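Long-range contact in 2S Albumin protein (PDB 6IX1), which is a seed albumin of the hemopexin-repeat type, probably a storage protein that may also bind small ligands: residues 126-131 / 141-146. Sequence-based numbering, arbitrary orientation.
Sequences KGKEVY and IAYDSK. With SO4 (sulfate ion), chain E.
Three backbone hydrogen bonds tie 126-131 to 141-146 at the open end of a hairpin, where strand 129-134 begins and strand 137-142 ends. V130 and I141 form a hydrogen-bonded pair, V130 N giving to I141 O at 2.8 Å and I141 N to V130 O, both donors in the carbonyl plane. E129 and A142, the next, non-hydrogen-bonded pair, bring their CA atoms to 4.2 Å. Beyond it Y143 N reaches K128 O at 3.0 Å, nearly straight at hydrogen (163°) but above the carbonyl plane.

K128 CB lies over one face of the Y143 ring, offset toward the rim, 4.0 Å from the centroid in a CH-pi contact; the lysine chain then bends at chi2 and carries CD past the phenol, 3.2 Å from Y143 OH. D144 comes at K128 from the side, OD2 3.3 Å from CD; its carboxylate and the ammonium stay beyond salt-bridge range. V130 CG2 meets the ring edge at Y143 CD2, and V130 CB packs on I141 CG2. The Y143 ring is set by CG lying between backbone N and carbonyl carbon (chi1 68°), and its hydroxyl is hydrogen-bonded to E69 of the preceding blade. An alanine at Y143 removes ring and hydroxyl and would probably leave the K128 side chain less well fixed and the two blades less firmly tied.

K128 is delivered by the type II' turn K126-E129, closed by E129 N to K126 O, with G127 at positive phi. On the sheet face away from V130, Y131 OH lies close to a sulfate, probably from the crystallisation liquor, that Y138, R140 and G199 also hydrogen-bond. The two strands are the central pair of the third blade of a four-bladed hemopexin-type beta propeller, flanked by 120-123 and by 148-149 and 151-154.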
ATOM      1  N   LYS A 126       0.996  -3.265 -15.116  1.00 11.10           N
ATOM      2  CA  LYS A 126       1.987  -3.939 -16.025  1.00 11.85           C
ATOM      3  C   LYS A 126       2.317  -5.338 -15.420  1.00 12.12           C
ATOM      4  O   LYS A 126       3.049  -5.423 -14.419  1.00 13.05           O
ATOM      5  CB  LYS A 126       3.244  -3.083 -16.210  1.00 11.37           C
ATOM      6  CG  LYS A 126       4.227  -3.596 -17.267  1.00 13.57           C
ATOM      7  CD  LYS A 126       5.233  -2.617 -17.779  1.00 13.37           C
ATOM      8  CE  LYS A 126       6.238  -2.108 -16.714  1.00 12.41           C
ATOM      9  NZ  LYS A 126       7.316  -1.183 -17.229  1.00 20.16           N
ATOM     10  N   GLY A 127       1.895  -6.393 -16.094  1.00 14.02           N
ATOM     11  CA  GLY A 127       2.195  -7.760 -15.725  1.00 13.51           C
ATOM     12  C   GLY A 127       1.885  -8.012 -14.266  1.00 10.85           C
ATOM     13  O   GLY A 127       0.768  -7.700 -13.763  1.00 11.84           O
ATOM     14  N   LYS A 128       2.845  -8.614 -13.536  1.00 10.03           N
ATOM     15  CA  LYS A 128       2.819  -8.890 -12.089  1.00  9.10           C
ATOM     16  C   LYS A 128       3.669  -7.861 -11.316  1.00  8.32           C
ATOM     17  O   LYS A 128       4.122  -8.172 -10.252  1.00  9.40           O
ATOM     18  CB  LYS A 128       3.166 -10.328 -11.780  1.00 10.65           C
ATOM     19  CG  LYS A 128       2.195 -11.248 -12.516  1.00 17.98           C
ATOM     20  CD  LYS A 128       1.652 -12.431 -11.862  1.00 19.64           C
ATOM     21  CE  LYS A 128       0.444 -12.960 -12.626  1.00 23.88           C
ATOM     22  NZ  LYS A 128       0.676 -13.082 -14.089  1.00 28.19           N
ATOM     23  N   GLU A 129       3.807  -6.655 -11.867  1.00  8.62           N
ATOM     24  CA  GLU A 129       4.652  -5.679 -11.221  1.00  9.61           C
ATOM     25  C   GLU A 129       3.944  -4.948 -10.075  1.00  9.35           C
ATOM     26  O   GLU A 129       2.727  -4.753 -10.065  1.00  9.32           O
ATOM     27  CB  GLU A 129       5.178  -4.657 -12.179  1.00 11.60           C
ATOM     28  CG  GLU A 129       6.230  -5.273 -13.091  1.00 11.88           C
ATOM     29  CD  GLU A 129       6.814  -4.324 -14.124  1.00 10.82           C
ATOM     30  OE1 GLU A 129       6.740  -3.103 -13.848  1.00 12.71           O
ATOM     31  OE2 GLU A 129       7.282  -4.834 -15.152  1.00 15.11           O
ATOM     32  N   VAL A 130       4.761  -4.584  -9.122  1.00  8.65           N
ATOM     33  CA  VAL A 130       4.424  -3.825  -7.919  1.00  7.64           C
ATOM     34  C   VAL A 130       5.441  -2.720  -7.759  1.00  7.98           C
ATOM     35  O   VAL A 130       6.680  -2.984  -7.795  1.00 10.01           O
ATOM     36  CB  VAL A 130       4.445  -4.725  -6.697  1.00  8.33           C
ATOM     37  CG1 VAL A 130       4.190  -3.934  -5.450  1.00  9.00           C
ATOM     38  CG2 VAL A 130       3.460  -5.866  -6.828  1.00  9.18           C
ATOM     39  N   TYR A 131       4.994  -1.490  -7.600  1.00  7.95           N
ATOM     40  CA  TYR A 131       5.840  -0.328  -7.288  1.00  8.07           C
ATOM     41  C   TYR A 131       6.214  -0.384  -5.833  1.00  7.47           C
ATOM     42  O   TYR A 131       5.364  -0.590  -4.984  1.00  8.26           O
ATOM     43  CB  TYR A 131       5.154   0.981  -7.580  1.00  7.85           C
ATOM     44  CG  TYR A 131       4.916   1.178  -9.053  1.00  8.80           C
ATOM     45  CD1 TYR A 131       5.839   1.786  -9.865  1.00  8.62           C
ATOM     46  CD2 TYR A 131       3.716   0.864  -9.660  1.00 11.34           C
ATOM     47  CE1 TYR A 131       5.697   1.943 -11.215  1.00  9.44           C
ATOM     48  CE2 TYR A 131       3.558   1.054 -11.020  1.00 11.61           C
ATOM     49  CZ  TYR A 131       4.521   1.606 -11.813  1.00 11.43           C
ATOM     50  OH  TYR A 131       4.263   1.874 -13.106  1.00 15.34           O
ATOM     51  N   ILE A 141       9.021  -4.533  -8.530  1.00 10.32           N
ATOM     52  CA  ILE A 141       9.254  -5.982  -8.440  1.00 12.28           C
ATOM     53  C   ILE A 141       8.132  -6.697  -9.178  1.00 10.35           C
ATOM     54  O   ILE A 141       6.989  -6.305  -9.041  1.00 10.71           O
ATOM     55  CB  ILE A 141       9.485  -6.399  -6.997  1.00 13.37           C
ATOM     56  CG1 ILE A 141      10.094  -7.787  -6.884  1.00 14.51           C
ATOM     57  CG2 ILE A 141       8.204  -6.241  -6.215  1.00 10.80           C
ATOM     58  CD1 ILE A 141      10.923  -7.962  -5.681  1.00 15.07           C
ATOM     59  N   ALA A 142       8.473  -7.770  -9.852  1.00  9.71           N
ATOM     60  CA  ALA A 142       7.464  -8.713 -10.377  1.00  8.87           C
ATOM     61  C   ALA A 142       7.285  -9.734  -9.276  1.00  9.03           C
ATOM     62  O   ALA A 142       8.212 -10.435  -8.898  1.00 10.21           O
ATOM     63  CB  ALA A 142       7.957  -9.348 -11.657  1.00  9.87           C
ATOM     64  N   TYR A 143       6.096  -9.808  -8.653  1.00  9.96           N
ATOM     65  CA  TYR A 143       5.925 -10.587  -7.403  1.00 10.02           C
ATOM     66  C   TYR A 143       6.089 -12.077  -7.640  1.00  8.43           C
ATOM     67  O   TYR A 143       6.365 -12.770  -6.728  1.00 11.06           O
ATOM     68  CB  TYR A 143       4.654 -10.233  -6.644  1.00  9.90           C
ATOM     69  CG  TYR A 143       3.367 -10.642  -7.322  1.00  9.14           C
ATOM     70  CD1 TYR A 143       2.940 -11.968  -7.360  1.00  9.70           C
ATOM     71  CD2 TYR A 143       2.597  -9.721  -7.985  1.00  9.34           C
ATOM     72  CE1 TYR A 143       1.800 -12.352  -8.029  1.00 12.23           C
ATOM     73  CE2 TYR A 143       1.446 -10.061  -8.608  1.00 10.58           C
ATOM     74  CZ  TYR A 143       1.033 -11.388  -8.650  1.00 11.70           C
ATOM     75  OH  TYR A 143      -0.097 -11.742  -9.300  1.00 15.72           O
ATOM     76  N   ASP A 144       5.773 -12.527  -8.873  1.00  8.30           N
ATOM     77  CA  ASP A 144       5.724 -13.981  -9.109  1.00  9.76           C
ATOM     78  C   ASP A 144       7.095 -14.537  -9.387  1.00  9.39           C
ATOM     79  O   ASP A 144       7.423 -15.550  -8.872  1.00 10.12           O
ATOM     80  CB  ASP A 144       4.770 -14.296 -10.254  1.00  8.55           C
ATOM     81  CG  ASP A 144       5.006 -13.656 -11.602  1.00 10.71           C
ATOM     82  OD1 ASP A 144       5.774 -12.656 -11.658  1.00 10.22           O
ATOM     83  OD2 ASP A 144       4.406 -14.146 -12.559  1.00 13.84           O
ATOM     84  N   SER A 145       7.901 -13.850 -10.155  1.00  7.61           N
ATOM     85  CA  SER A 145       9.309 -14.257 -10.369  1.00  7.24           C
ATOM     86  C   SER A 145      10.232 -13.675  -9.310  1.00  8.10           C
ATOM     87  O   SER A 145      11.364 -14.190  -9.198  1.00  9.01           O
ATOM     88  CB  SER A 145       9.819 -13.721 -11.658  1.00  7.74           C
ATOM     89  OG  SER A 145       9.772 -12.290 -11.678  1.00  7.75           O
ATOM     90  N   LYS A 146       9.771 -12.729  -8.532  1.00  8.13           N
ATOM     91  CA  LYS A 146      10.594 -11.983  -7.561  1.00  9.27           C
ATOM     92  C   LYS A 146      11.778 -11.264  -8.192  1.00 10.41           C
ATOM     93  O   LYS A 146      12.720 -10.958  -7.482  1.00 16.08           O
ATOM     94  CB  LYS A 146      10.940 -12.846  -6.347  1.00  9.00           C
ATOM     95  CG  LYS A 146       9.723 -13.350  -5.551  1.00  9.50           C
ATOM     96  CD  LYS A 146      10.192 -14.202  -4.413  1.00 10.89           C
ATOM     97  CE  LYS A 146       9.055 -14.527  -3.461  1.00 12.68           C
ATOM     98  NZ  LYS A 146       9.582 -15.324  -2.354  1.00 16.00           N
TER
HETATM   99  S   SO4 E 302       7.284   2.954 -14.479  1.00 15.74           S
HETATM  100  O1  SO4 E 302       6.741   1.549 -14.644  1.00 20.90           O
HETATM  101  O2  SO4 E 302       5.993   3.552 -14.129  1.00 14.03           O
HETATM  102  O3  SO4 E 302       7.725   3.238 -15.745  1.00 18.25           O
HETATM  103  O4  SO4 E 302       8.273   2.863 -13.477  1.00 12.23           O